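Local coordinates for protein xylulose kinase (PDB 2ITM) that phosphorylates D-xylulose to D-xylulose 5-phosphate at the expense of ATP, and less efficiently 1-deoxy-D-xylulose, working as a homodimer, at residues S10-I15 against Q50-A55; Q103-L108 against T128-L133; V149-D154 against M168-G173; A180-S185 against L281-H286; G384-S389 against S410-D415. All blocks are in the same frame, centred on the assembly; numbering follows the deposited sequence.

Interaction 1. Residues S10-I15 against Q50-A55; sequences SGVKVI and QATDRA
Val12 and Val14 meet two flat groups, the backbone carbonyls of Ala51 and Ala55 on the helix. Val12 CG2 lies 3.6 Å from Ala51 O, and almost all of that separation is perpendicular to the carbonyl plane, so the methyl sits over a face. Val14 CG2 is likewise above the Ala55 carbonyl plane but displaced toward the oxygen, 3.8 Å from Ala55 O. The other contacts are methyl to methyl, apart from Val12 CG1 against Thr52 OG1. Val12 CG2 also reaches Ala51 CB at 3.9 Å and Ala55 CB at 4.1 Å, and the same Ala55 CB touches Val14 CG1 at 4.0 Å. Both valines have CG1 anti to the carbonyl carbon (chi1 -57° and -49°), which puts each CG2 between the backbone N and the carbonyl carbon. Val12 CG1 meets Thr52 OG1 at 3.9 Å, the two side chains crossing at about a right angle; that hydroxyl is hydrogen-bonded to Trp48 O in its own helix. Small alanines allow the axes of strand 11-15 and helix 50-55 to approach to 8.3 Å. Leu7 and Ile5 of strand 2-7 flank the valines. A helix laid over a sheet at a shallow angle, -33° here, is the layered build of the actin-like ATPase domain, and Val12 lies about 7 Å, side chain to side chain, from Asp6, inferred to be important for activity.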
# COMPACT_ATOMS: atom_id res chain seq x y z
N SER A 10 6.74 -22.08 -21.35
CA SER A 10 5.97 -21.19 -22.19
C SER A 10 6.39 -21.26 -23.64
O SER A 10 5.81 -20.60 -24.47
CB SER A 10 6.11 -19.76 -21.70
OG SER A 10 7.41 -19.31 -21.84
N GLY A 11 7.39 -22.08 -23.90
CA GLY A 11 7.79 -22.42 -25.25
C GLY A 11 8.99 -23.36 -25.35
O GLY A 11 9.63 -23.66 -24.36
N VAL A 12 9.28 -23.81 -26.56
CA VAL A 12 10.55 -24.44 -26.86
C VAL A 12 11.52 -23.58 -27.64
O VAL A 12 11.15 -22.84 -28.53
CB VAL A 12 10.40 -25.79 -27.56
CG1 VAL A 12 9.57 -26.72 -26.75
CG2 VAL A 12 9.81 -25.63 -28.94
N LYS A 13 12.79 -23.69 -27.27
CA LYS A 13 13.85 -23.03 -27.98
C LYS A 13 14.86 -24.05 -28.47
O LYS A 13 15.29 -24.91 -27.71
CB LYS A 13 14.51 -21.99 -27.09
CG LYS A 13 15.66 -21.26 -27.75
CD LYS A 13 16.39 -20.40 -26.75
CE LYS A 13 16.53 -18.98 -27.23
NZ LYS A 13 17.40 -18.19 -26.35
N VAL A 14 15.22 -23.97 -29.75
CA VAL A 14 16.32 -24.74 -30.31
C VAL A 14 17.41 -23.85 -30.86
O VAL A 14 17.14 -22.82 -31.45
CB VAL A 14 15.84 -25.73 -31.40
CG1 VAL A 14 14.65 -26.53 -30.92
CG2 VAL A 14 15.52 -25.01 -32.69
N ILE A 15 18.65 -24.26 -30.64
CA ILE A 15 19.80 -23.53 -31.15
C ILE A 15 20.78 -24.40 -31.92
O ILE A 15 20.86 -25.61 -31.72
CB ILE A 15 20.54 -22.80 -30.02
CG1 ILE A 15 21.30 -23.78 -29.13
CG2 ILE A 15 19.59 -21.91 -29.24
CD1 ILE A 15 22.29 -23.10 -28.24
N GLN A 50 5.05 -31.60 -30.91
CA GLN A 50 4.68 -30.81 -32.06
C GLN A 50 5.43 -29.49 -32.08
O GLN A 50 5.88 -29.04 -33.12
CB GLN A 50 3.17 -30.59 -32.14
CG GLN A 50 2.35 -31.87 -32.28
CD GLN A 50 2.72 -32.69 -33.49
OE1 GLN A 50 2.55 -33.90 -33.50
NE2 GLN A 50 3.23 -32.04 -34.51
N ALA A 51 5.59 -28.88 -30.92
CA ALA A 51 6.34 -27.66 -30.82
C ALA A 51 7.80 -27.85 -31.17
O ALA A 51 8.37 -27.03 -31.87
CB ALA A 51 6.21 -27.04 -29.46
N THR A 52 8.40 -28.92 -30.67
CA THR A 52 9.80 -29.20 -30.93
C THR A 52 10.05 -29.52 -32.40
O THR A 52 11.02 -29.08 -32.98
CB THR A 52 10.31 -30.35 -30.06
OG1 THR A 52 10.16 -30.05 -28.68
CG2 THR A 52 11.80 -30.52 -30.22
N ASP A 53 9.15 -30.30 -32.98
CA ASP A 53 9.21 -30.62 -34.40
C ASP A 53 9.19 -29.37 -35.29
O ASP A 53 10.09 -29.15 -36.06
CB ASP A 53 8.06 -31.55 -34.78
CG ASP A 53 8.23 -32.17 -36.16
OD1 ASP A 53 7.24 -32.21 -36.89
OD2 ASP A 53 9.29 -32.66 -36.57
N ARG A 54 8.15 -28.58 -35.13
CA ARG A 54 8.05 -27.26 -35.73
C ARG A 54 9.34 -26.46 -35.66
O ARG A 54 9.85 -25.99 -36.66
CB ARG A 54 6.94 -26.49 -35.04
CG ARG A 54 6.43 -25.31 -35.79
CD ARG A 54 5.03 -24.88 -35.36
NE ARG A 54 4.78 -23.46 -35.57
CZ ARG A 54 3.62 -22.87 -35.34
NH1 ARG A 54 2.59 -23.57 -34.89
NH2 ARG A 54 3.47 -21.57 -35.55
N ALA A 55 9.86 -26.31 -34.45
CA ALA A 55 11.03 -25.50 -34.21
C ALA A 55 12.26 -26.01 -34.96
O ALA A 55 13.02 -25.24 -35.50
CB ALA A 55 11.31 -25.43 -32.74

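Interaction 2. Residues Q103-L108 against T128-L133; sequences QECTLL and TAPKLL
Glu104 touches the second helix with its methylenes and not with its carboxylate. Its CB lies 3.6 Å from Pro130 O, and its CG comes to 3.7 Å from Leu133 CB, the side chains of Glu104 and Leu133 sliding past each other in opposite directions. The bend at chi2 (77°) turns CD away from an extended course, and the carboxylate ends in a salt bridge from OE2 to Arg137, one turn beyond Leu133 on the same helix. Cys105 follows with SG anti to its carbonyl carbon (chi1 -86°), which brings the sulfur against the proline ring: SG is 3.9 Å from Pro130 CG and equally near Pro130 CB.

The backbones come nearest at Glu104 and Pro130, CA to CA 5.3 Å. The axes of helices 103-108 and 128-133 come within 8.5 Å and cross at 104°, a nearly perpendicular helix-helix packing in the N-terminal domain of this FGGY kinase. Pro130 belongs to the early part of helix 128-138, and its side chain is about 8 Å from that of His78, a substrate-binding residue.

Leu107 contributes a looser methyl contact, its CD1 standing 4.3 Å from Leu133 CD2. Leu108, a residue further on, touches two residues of the second helix: its CD1 packs against Ala129 CB at 4.0 Å, while its CG approaches Leu133 CD1, and Met123 adjoins it from a neighbouring loop.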
# COMPACT_ATOMS: atom_id res chain seq x y z
N GLN A 103 -1.12 -31.74 0.42
CA GLN A 103 -1.43 -32.74 1.43
C GLN A 103 -0.50 -33.93 1.32
O GLN A 103 0.01 -34.44 2.31
CB GLN A 103 -2.87 -33.20 1.27
CG GLN A 103 -3.46 -33.82 2.51
CD GLN A 103 -3.55 -35.31 2.43
OE1 GLN A 103 -3.37 -35.89 1.37
NE2 GLN A 103 -3.84 -35.95 3.55
N GLU A 104 -0.30 -34.36 0.09
CA GLU A 104 0.55 -35.48 -0.23
C GLU A 104 2.00 -35.20 0.14
O GLU A 104 2.73 -36.12 0.49
CB GLU A 104 0.45 -35.82 -1.71
CG GLU A 104 -0.78 -36.62 -2.08
CD GLU A 104 -2.04 -35.78 -2.13
OE1 GLU A 104 -1.94 -34.56 -2.26
OE2 GLU A 104 -3.13 -36.36 -2.05
N CYS A 105 2.39 -33.95 0.08
CA CYS A 105 3.73 -33.58 0.44
C CYS A 105 3.96 -33.90 1.92
O CYS A 105 4.96 -34.42 2.28
CB CYS A 105 3.95 -32.11 0.21
SG CYS A 105 4.44 -31.62 -1.39
N THR A 106 2.98 -33.58 2.75
CA THR A 106 3.05 -33.82 4.18
C THR A 106 3.01 -35.28 4.46
O THR A 106 3.74 -35.78 5.25
CB THR A 106 1.90 -33.14 4.90
OG1 THR A 106 1.84 -31.77 4.57
CG2 THR A 106 2.14 -33.12 6.33
N LEU A 107 2.12 -35.97 3.79
CA LEU A 107 2.00 -37.40 3.97
C LEU A 107 3.30 -38.12 3.70
O LEU A 107 3.71 -38.97 4.41
CB LEU A 107 0.93 -37.94 3.07
CG LEU A 107 -0.10 -38.84 3.68
CD1 LEU A 107 -0.79 -39.56 2.59
CD2 LEU A 107 0.52 -39.76 4.67
N LEU A 108 3.93 -37.75 2.62
CA LEU A 108 5.16 -38.36 2.22
C LEU A 108 6.26 -38.17 3.22
O LEU A 108 6.99 -39.04 3.47
CB LEU A 108 5.57 -37.87 0.86
CG LEU A 108 5.94 -38.89 -0.19
CD1 LEU A 108 6.98 -38.39 -1.12
CD2 LEU A 108 6.33 -40.18 0.40
N THR A 128 7.99 -34.17 -8.17
CA THR A 128 7.32 -35.23 -8.91
C THR A 128 6.62 -36.23 -7.99
O THR A 128 5.49 -36.61 -8.22
CB THR A 128 8.33 -35.93 -9.83
OG1 THR A 128 9.20 -34.97 -10.43
CG2 THR A 128 7.63 -36.55 -11.01
N ALA A 129 7.32 -36.64 -6.94
CA ALA A 129 6.87 -37.72 -6.07
C ALA A 129 5.47 -37.54 -5.47
O ALA A 129 4.66 -38.41 -5.59
CB ALA A 129 7.88 -38.00 -5.02
N PRO A 130 5.21 -36.42 -4.83
CA PRO A 130 3.89 -36.17 -4.28
C PRO A 130 2.80 -36.14 -5.34
O PRO A 130 1.67 -36.49 -5.05
CB PRO A 130 4.01 -34.81 -3.61
CG PRO A 130 5.16 -34.19 -4.20
CD PRO A 130 6.09 -35.26 -4.61
N LYS A 131 3.12 -35.72 -6.54
CA LYS A 131 2.20 -35.72 -7.66
C LYS A 131 1.65 -37.11 -7.89
O LYS A 131 0.48 -37.29 -8.18
CB LYS A 131 2.84 -35.21 -8.92
CG LYS A 131 3.01 -33.71 -8.97
CD LYS A 131 3.80 -33.27 -10.18
CE LYS A 131 4.39 -31.90 -9.98
NZ LYS A 131 5.33 -31.53 -11.06
N LEU A 132 2.51 -38.10 -7.75
CA LEU A 132 2.11 -39.47 -7.98
C LEU A 132 1.27 -40.10 -6.88
O LEU A 132 0.38 -40.89 -7.17
CB LEU A 132 3.30 -40.34 -8.35
CG LEU A 132 3.36 -40.29 -9.88
CD1 LEU A 132 4.52 -39.49 -10.35
CD2 LEU A 132 3.22 -41.61 -10.56
N LEU A 133 1.55 -39.74 -5.64
CA LEU A 133 0.65 -40.04 -4.54
C LEU A 133 -0.74 -39.47 -4.77
O LEU A 133 -1.73 -40.14 -4.53
CB LEU A 133 1.22 -39.55 -3.22
CG LEU A 133 1.68 -40.61 -2.23
CD1 LEU A 133 3.03 -41.14 -2.62
CD2 LEU A 133 1.73 -40.05 -0.83

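Interaction 3. Residues V149-D154 against M168-G173; sequences VLLPKD and MSDAAG
Lys153 and Asp170 form the charged part of this contact, reaching toward each other tip to tip. NZ is 2.9 Å from Asp170 OD1, a hydrogen-bonded salt bridge that arrives on the anti side and 26° out of the carboxylate plane. The bend at chi4 (-56°) brings NZ there, and the same NZ binds Asp154 OD1 at 2.9 Å, on that oxygen's syn side. Asp167 supplies a third carboxylate to the ammonium.

Water adds a second polar link: it donates to Asp170 OD1 at 2.6 Å and accepts from Lys153 N at 3.2 Å, so OD1 receives both the ammonium and the water.

Van der Waals packing comes from Leu151, the N-cap residue of helix 152-161. Its CD1 is tight against Asp170 O, at 3.2 Å, and makes apolar contact with Asp170 CB at 3.5 Å.

Asp154 OD2, hydrogen-bonded to Ser166, stands only 4.1 Å from Asp170 OD1, with the carboxylate planes 78° apart. This closeness of like charges is probably eased by Lys153, which pairs with both, and by Arg157, also paired to Asp154; three carboxylates would favour a protonated lysine. The network probably helps to hold helix 168-172 beside the substrate pocket.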
# COMPACT_ATOMS: atom_id res chain seq x y z
N VAL A 149 7.17 -43.23 -15.54
CA VAL A 149 7.09 -41.82 -15.21
C VAL A 149 8.30 -41.07 -15.78
O VAL A 149 9.43 -41.34 -15.42
CB VAL A 149 7.00 -41.62 -13.69
CG1 VAL A 149 7.05 -40.16 -13.33
CG2 VAL A 149 5.76 -42.26 -13.14
N LEU A 150 8.04 -40.13 -16.67
CA LEU A 150 9.10 -39.37 -17.30
C LEU A 150 8.98 -37.89 -17.00
O LEU A 150 7.89 -37.32 -17.05
CB LEU A 150 9.13 -39.60 -18.80
CG LEU A 150 9.38 -41.01 -19.33
CD1 LEU A 150 9.36 -40.98 -20.83
CD2 LEU A 150 10.68 -41.55 -18.82
N LEU A 151 10.10 -37.27 -16.71
CA LEU A 151 10.18 -35.84 -16.75
C LEU A 151 9.98 -35.32 -18.17
O LEU A 151 10.04 -36.07 -19.12
CB LEU A 151 11.51 -35.37 -16.16
CG LEU A 151 11.73 -35.69 -14.68
CD1 LEU A 151 13.19 -35.67 -14.32
CD2 LEU A 151 10.96 -34.71 -13.82
N PRO A 152 9.71 -34.04 -18.31
CA PRO A 152 9.20 -33.52 -19.57
C PRO A 152 10.21 -33.63 -20.72
O PRO A 152 9.87 -34.09 -21.79
CB PRO A 152 8.87 -32.06 -19.22
CG PRO A 152 8.53 -32.11 -17.78
CD PRO A 152 9.46 -33.09 -17.19
N LYS A 153 11.46 -33.24 -20.48
CA LYS A 153 12.48 -33.32 -21.50
C LYS A 153 12.79 -34.77 -21.87
O LYS A 153 13.18 -35.07 -22.98
CB LYS A 153 13.74 -32.59 -21.07
CG LYS A 153 14.74 -33.48 -20.39
CD LYS A 153 15.96 -32.73 -19.97
CE LYS A 153 17.04 -33.67 -19.51
NZ LYS A 153 16.64 -34.56 -18.42
N ASP A 154 12.62 -35.65 -20.89
CA ASP A 154 12.86 -37.06 -21.06
C ASP A 154 11.76 -37.74 -21.87
O ASP A 154 12.03 -38.70 -22.58
CB ASP A 154 13.07 -37.74 -19.71
CG ASP A 154 14.24 -37.17 -18.95
OD1 ASP A 154 15.21 -36.73 -19.59
OD2 ASP A 154 14.28 -37.11 -17.73
N MET A 168 21.07 -36.91 -13.90
CA MET A 168 21.09 -36.75 -12.45
C MET A 168 20.46 -35.44 -11.93
O MET A 168 19.90 -35.38 -10.86
CB MET A 168 22.50 -36.93 -11.91
CG MET A 168 23.13 -38.28 -12.22
SD MET A 168 22.29 -39.66 -11.46
CE MET A 168 23.31 -40.98 -12.02
N SER A 169 20.59 -34.36 -12.69
CA SER A 169 20.06 -33.08 -12.30
C SER A 169 18.54 -33.01 -12.37
O SER A 169 17.93 -32.45 -11.50
CB SER A 169 20.72 -31.93 -13.08
OG SER A 169 20.19 -31.78 -14.37
N ASP A 170 17.97 -33.56 -13.43
CA ASP A 170 16.53 -33.62 -13.55
C ASP A 170 15.95 -34.66 -12.59
O ASP A 170 14.97 -34.42 -11.92
CB ASP A 170 16.15 -33.94 -15.01
CG ASP A 170 15.10 -32.96 -15.58
OD1 ASP A 170 14.68 -33.19 -16.73
OD2 ASP A 170 14.65 -31.98 -14.97
N ALA A 171 16.60 -35.83 -12.54
CA ALA A 171 16.19 -36.92 -11.68
C ALA A 171 16.18 -36.53 -10.20
O ALA A 171 15.32 -36.96 -9.46
CB ALA A 171 17.07 -38.13 -11.90
N ALA A 172 17.13 -35.71 -9.78
CA ALA A 172 17.16 -35.23 -8.42
C ALA A 172 15.86 -34.53 -8.05
O ALA A 172 15.40 -34.60 -6.93
CB ALA A 172 18.33 -34.33 -8.21
N GLY A 173 15.27 -33.85 -9.03
CA GLY A 173 14.06 -33.10 -8.82
C GLY A 173 12.78 -33.90 -8.63
O GLY A 173 11.75 -33.33 -8.38
O HOH W 1 12.67 -31.99 -17.76

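Interaction 4. Residues A180-S185 against L281-H286; sequences AKRDWS and LPQRWH
Arg284 O is gripped by both terminal nitrogens of Arg182: NH1 bonds it at 3.1 Å with an N-H...O angle of 151°, and NH2 adds a weak bond at 3.4 Å. NH1 approaches from above the carbonyl plane, 53° out of it, and the oxygen lies slightly tilted from the guanidinium plane. The same NH1 also stands over the centre of the Trp285 ring face, 3.1 Å from Trp285 CE2, while CZ is 4.5 Å from the centroid of the six-membered ring, giving a cation-pi contact. Guanidinium and indole planes are 89° apart, so the cation points its edge into the ring and does not stack on it. Gln283 N lies over one guanidinium face. At the indole edge, Ala180 O is 3.5 Å from Trp285 CZ2, and Trp285 NE1 bonds Val179 O.

The two segments belong to the N-terminal and C-terminal domains, Leu281 to Arg284 forming a type II turn ahead of strand 285-291. A salt bridge from NH2 to Glu204 further ties the group down. One buried guanidinium thus spends hydrogen bonds, charge and pi contact on tying the two domains together in this xylulose-bound state.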
# COMPACT_ATOMS: atom_id res chain seq x y z
N ALA A 180 22.97 -38.00 -2.85
CA ALA A 180 24.33 -38.41 -2.49
C ALA A 180 24.86 -39.51 -3.39
O ALA A 180 25.99 -39.48 -3.80
CB ALA A 180 24.38 -38.85 -1.05
N LYS A 181 24.01 -40.49 -3.69
CA LYS A 181 24.46 -41.73 -4.34
C LYS A 181 24.27 -41.71 -5.85
O LYS A 181 24.69 -42.62 -6.54
CB LYS A 181 23.77 -42.94 -3.72
CG LYS A 181 24.06 -43.14 -2.25
CD LYS A 181 23.90 -44.59 -1.84
CE LYS A 181 23.77 -44.74 -0.34
NZ LYS A 181 22.96 -45.91 0.03
N ARG A 182 23.64 -40.66 -6.35
CA ARG A 182 23.38 -40.52 -7.78
C ARG A 182 22.65 -41.74 -8.33
O ARG A 182 22.94 -42.22 -9.41
CB ARG A 182 24.66 -40.25 -8.54
CG ARG A 182 25.50 -39.12 -7.94
CD ARG A 182 26.77 -38.78 -8.68
NE ARG A 182 26.54 -37.89 -9.81
CZ ARG A 182 26.38 -36.58 -9.72
NH1 ARG A 182 26.40 -35.96 -8.54
NH2 ARG A 182 26.17 -35.88 -10.81
N ASP A 183 21.69 -42.23 -7.56
CA ASP A 183 20.92 -43.41 -7.91
C ASP A 183 19.55 -43.35 -7.23
O ASP A 183 19.40 -42.70 -6.21
CB ASP A 183 21.69 -44.67 -7.52
CG ASP A 183 20.99 -45.95 -7.93
OD1 ASP A 183 20.24 -45.93 -8.92
OD2 ASP A 183 21.14 -47.01 -7.32
N TRP A 184 18.57 -44.04 -7.80
CA TRP A 184 17.24 -44.08 -7.23
C TRP A 184 17.25 -44.57 -5.78
O TRP A 184 18.13 -45.33 -5.39
CB TRP A 184 16.29 -44.92 -8.08
CG TRP A 184 16.18 -44.54 -9.55
CD1 TRP A 184 16.61 -45.27 -10.59
CD2 TRP A 184 15.56 -43.38 -10.11
NE1 TRP A 184 16.33 -44.64 -11.77
CE2 TRP A 184 15.68 -43.47 -11.50
CE3 TRP A 184 14.92 -42.26 -9.57
CZ2 TRP A 184 15.20 -42.50 -12.35
CZ3 TRP A 184 14.44 -41.30 -10.43
CH2 TRP A 184 14.58 -41.42 -11.80
N SER A 185 16.28 -44.10 -5.01
CA SER A 185 16.09 -44.50 -3.63
C SER A 185 14.91 -45.44 -3.47
O SER A 185 13.76 -45.03 -3.62
CB SER A 185 15.89 -43.28 -2.74
OG SER A 185 15.24 -43.61 -1.52
N LEU A 281 26.68 -32.49 -14.45
CA LEU A 281 27.98 -33.05 -14.75
C LEU A 281 28.38 -34.10 -13.73
O LEU A 281 27.87 -34.13 -12.63
CB LEU A 281 29.04 -31.95 -14.83
CG LEU A 281 28.88 -30.91 -15.94
CD1 LEU A 281 29.60 -29.64 -15.59
CD2 LEU A 281 29.33 -31.46 -17.28
N PRO A 282 29.32 -34.95 -14.12
CA PRO A 282 29.74 -36.06 -13.28
C PRO A 282 30.43 -35.56 -12.02
O PRO A 282 31.19 -34.61 -12.08
CB PRO A 282 30.70 -36.82 -14.17
CG PRO A 282 30.25 -36.47 -15.55
CD PRO A 282 29.87 -35.06 -15.48
N GLN A 283 30.11 -36.18 -10.90
CA GLN A 283 30.65 -35.83 -9.61
C GLN A 283 30.49 -34.34 -9.27
O GLN A 283 31.33 -33.75 -8.63
CB GLN A 283 32.11 -36.25 -9.50
CG GLN A 283 32.32 -37.74 -9.39
CD GLN A 283 31.74 -38.33 -8.13
OE1 GLN A 283 32.30 -38.17 -7.06
NE2 GLN A 283 30.62 -39.01 -8.26
N ARG A 284 29.38 -33.76 -9.72
CA ARG A 284 29.06 -32.40 -9.38
C ARG A 284 27.68 -32.27 -8.78
O ARG A 284 26.75 -32.95 -9.18
CB ARG A 284 29.17 -31.50 -10.60
CG ARG A 284 30.57 -31.12 -11.00
CD ARG A 284 31.38 -30.48 -9.91
NE ARG A 284 32.47 -31.35 -9.54
CZ ARG A 284 33.68 -31.28 -10.05
NH1 ARG A 284 33.95 -30.36 -10.94
NH2 ARG A 284 34.61 -32.12 -9.67
N TRP A 285 27.56 -31.36 -7.82
CA TRP A 285 26.34 -31.13 -7.06
C TRP A 285 26.14 -29.62 -6.91
O TRP A 285 27.08 -28.86 -7.05
CB TRP A 285 26.50 -31.73 -5.67
CG TRP A 285 26.24 -33.17 -5.57
CD1 TRP A 285 25.05 -33.76 -5.39
CD2 TRP A 285 27.21 -34.21 -5.60
NE1 TRP A 285 25.20 -35.12 -5.32
CE2 TRP A 285 26.53 -35.42 -5.45
CE3 TRP A 285 28.59 -34.24 -5.75
CZ2 TRP A 285 27.17 -36.64 -5.44
CZ3 TRP A 285 29.22 -35.45 -5.74
CH2 TRP A 285 28.52 -36.63 -5.59
N HIS A 286 24.93 -29.20 -6.60
CA HIS A 286 24.61 -27.78 -6.48
C HIS A 286 23.47 -27.45 -5.53
O HIS A 286 22.61 -28.27 -5.24
CB HIS A 286 24.35 -27.14 -7.84
CG HIS A 286 22.96 -27.31 -8.36
ND1 HIS A 286 22.60 -28.31 -9.23
CD2 HIS A 286 21.84 -26.59 -8.13
CE1 HIS A 286 21.32 -28.20 -9.51
NE2 HIS A 286 20.83 -27.17 -8.86

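Interaction 5. Residues G384-S389 against S410-D415; sequences GIKPQS and SGQQLD
Ser389 and Gln413 bring the backbones nearest, CA to CA 5.1 Å, where the runs 386-389 and 412-415 point 43° apart. Gln413 has CG anti to its backbone N (chi1 174°), and the extended chain beyond it carries the amide to the Ser389 hydroxyl: Ser389 OG donates to Gln413 OE1. The modelled distance of 2.5 Å is very short, and Asp415 OD2 crowds Ser389 CB, so the exact position of the serine side chain is doubtful. Asp415 OD1 is hydrogen-bonded to Ser454 of strand 451-455.

Both segments lead into parallel neighbours of the C-terminal domain's mixed sheet, 390-393 and 414-417, with helix 400-410 between them in the chain: a beta-alpha-beta crossover. The contact lies at the strand starts, where Gln413 and Asp415 also hydrogen-bond to the backbone of Val390.

Further back a water joins the two segments, accepting from Gln413 N at 3.0 Å and donating a weak bond to Gln388 O. Pro387 and Gln412 side chains cross at about a right angle, both touching His381 of helix 358-381. Lys386, bent repeatedly along its chain, curls back: NZ donates to Pro387 O at 2.8 Å, in the carbonyl plane and on a lone pair. Ser410 OG accepts from Gln412 N, an ST turn after which the segment runs toward strand 414-417.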
# COMPACT_ATOMS: atom_id res chain seq x y z
N GLY A 384 26.93 -23.84 3.30
CA GLY A 384 28.29 -24.28 3.08
C GLY A 384 28.86 -23.90 1.73
O GLY A 384 29.73 -24.57 1.21
N ILE A 385 28.36 -22.82 1.15
CA ILE A 385 28.89 -22.30 -0.10
C ILE A 385 29.72 -21.06 0.15
O ILE A 385 29.30 -20.17 0.86
CB ILE A 385 27.74 -21.98 -1.09
CG1 ILE A 385 26.87 -23.20 -1.34
CG2 ILE A 385 28.29 -21.44 -2.39
CD1 ILE A 385 27.32 -24.05 -2.47
N LYS A 386 30.90 -21.00 -0.44
CA LYS A 386 31.77 -19.85 -0.28
C LYS A 386 32.40 -19.39 -1.59
O LYS A 386 33.46 -19.86 -1.97
CB LYS A 386 32.84 -20.13 0.77
CG LYS A 386 33.80 -18.98 1.04
CD LYS A 386 33.10 -17.68 1.33
CE LYS A 386 33.45 -16.62 0.30
NZ LYS A 386 32.27 -15.80 -0.11
N PRO A 387 31.74 -18.47 -2.26
CA PRO A 387 32.16 -18.03 -3.58
C PRO A 387 33.30 -17.02 -3.52
O PRO A 387 33.32 -16.18 -2.64
CB PRO A 387 30.90 -17.39 -4.15
CG PRO A 387 30.06 -17.08 -3.01
CD PRO A 387 30.35 -18.08 -1.96
N GLN A 388 34.23 -17.12 -4.44
CA GLN A 388 35.21 -16.07 -4.65
C GLN A 388 34.57 -14.88 -5.34
O GLN A 388 34.90 -13.73 -5.07
CB GLN A 388 36.34 -16.56 -5.54
CG GLN A 388 36.91 -17.90 -5.18
CD GLN A 388 37.94 -18.35 -6.19
OE1 GLN A 388 38.71 -17.55 -6.70
NE2 GLN A 388 37.95 -19.63 -6.49
N SER A 389 33.67 -15.18 -6.25
CA SER A 389 32.87 -14.17 -6.90
C SER A 389 31.50 -14.74 -7.20
O SER A 389 31.31 -15.93 -7.16
CB SER A 389 33.55 -13.70 -8.18
OG SER A 389 33.84 -12.33 -8.13
N SER A 410 25.90 -6.27 -0.29
CA SER A 410 26.07 -7.69 -0.06
C SER A 410 27.44 -8.06 0.49
O SER A 410 27.59 -9.11 1.10
CB SER A 410 25.79 -8.48 -1.32
OG SER A 410 26.88 -8.44 -2.21
N GLY A 411 28.43 -7.23 0.25
CA GLY A 411 29.79 -7.56 0.62
C GLY A 411 30.41 -8.54 -0.34
O GLY A 411 31.43 -9.14 -0.06
N GLN A 412 29.77 -8.70 -1.49
CA GLN A 412 30.13 -9.72 -2.45
C GLN A 412 30.68 -9.10 -3.71
O GLN A 412 30.12 -8.15 -4.23
CB GLN A 412 28.91 -10.55 -2.78
CG GLN A 412 29.20 -11.97 -3.09
CD GLN A 412 29.59 -12.75 -1.88
OE1 GLN A 412 29.08 -12.51 -0.79
NE2 GLN A 412 30.51 -13.71 -2.07
N GLN A 413 31.78 -9.64 -4.22
CA GLN A 413 32.27 -9.27 -5.53
C GLN A 413 31.36 -9.78 -6.65
O GLN A 413 31.15 -10.98 -6.80
CB GLN A 413 33.69 -9.78 -5.74
CG GLN A 413 34.21 -9.56 -7.15
CD GLN A 413 35.61 -10.09 -7.36
OE1 GLN A 413 35.84 -10.91 -8.24
NE2 GLN A 413 36.54 -9.62 -6.57
N LEU A 414 30.81 -8.87 -7.44
CA LEU A 414 29.90 -9.26 -8.51
C LEU A 414 30.50 -9.08 -9.89
O LEU A 414 30.75 -7.96 -10.33
CB LEU A 414 28.57 -8.50 -8.36
CG LEU A 414 27.94 -8.51 -6.97
CD1 LEU A 414 26.71 -7.68 -6.93
CD2 LEU A 414 27.69 -9.90 -6.54
N ASP A 415 30.71 -10.20 -10.58
CA ASP A 415 31.27 -10.23 -11.92
C ASP A 415 30.17 -10.12 -12.98
O ASP A 415 29.41 -11.09 -13.22
CB ASP A 415 32.00 -11.54 -12.18
CG ASP A 415 33.26 -11.69 -11.34
OD1 ASP A 415 33.91 -10.67 -11.05
OD2 ASP A 415 33.60 -12.82 -10.99
O HOH W 2 32.47 -12.56 -3.72

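Interactions 1, 2 and 3 lie in the N-terminal domain, interaction 5 in the C-terminal domain, and interaction 4 joins the two. Interaction 3 is the hub: its centre is 17 Å from that of interaction 2, which it touches through Leu132 CD2 and Val149 CG2 (3.7 Å), and 13 Å from that of interaction 4, which it meets where Ala171 CB packs on Trp184 CH2 (4.1 Å). The Asp170 side chain is about 6 Å from that of Asp233, the inferred proton acceptor, whereas the side chains of Pro130 and Val12 stay about 12 and 13 Å from D-xylulose. Interactions 1 and 5, centres 36 Å apart, lie on opposite sides of the chain's centre; interactions 4 and 5 both reach the C-terminal sheet.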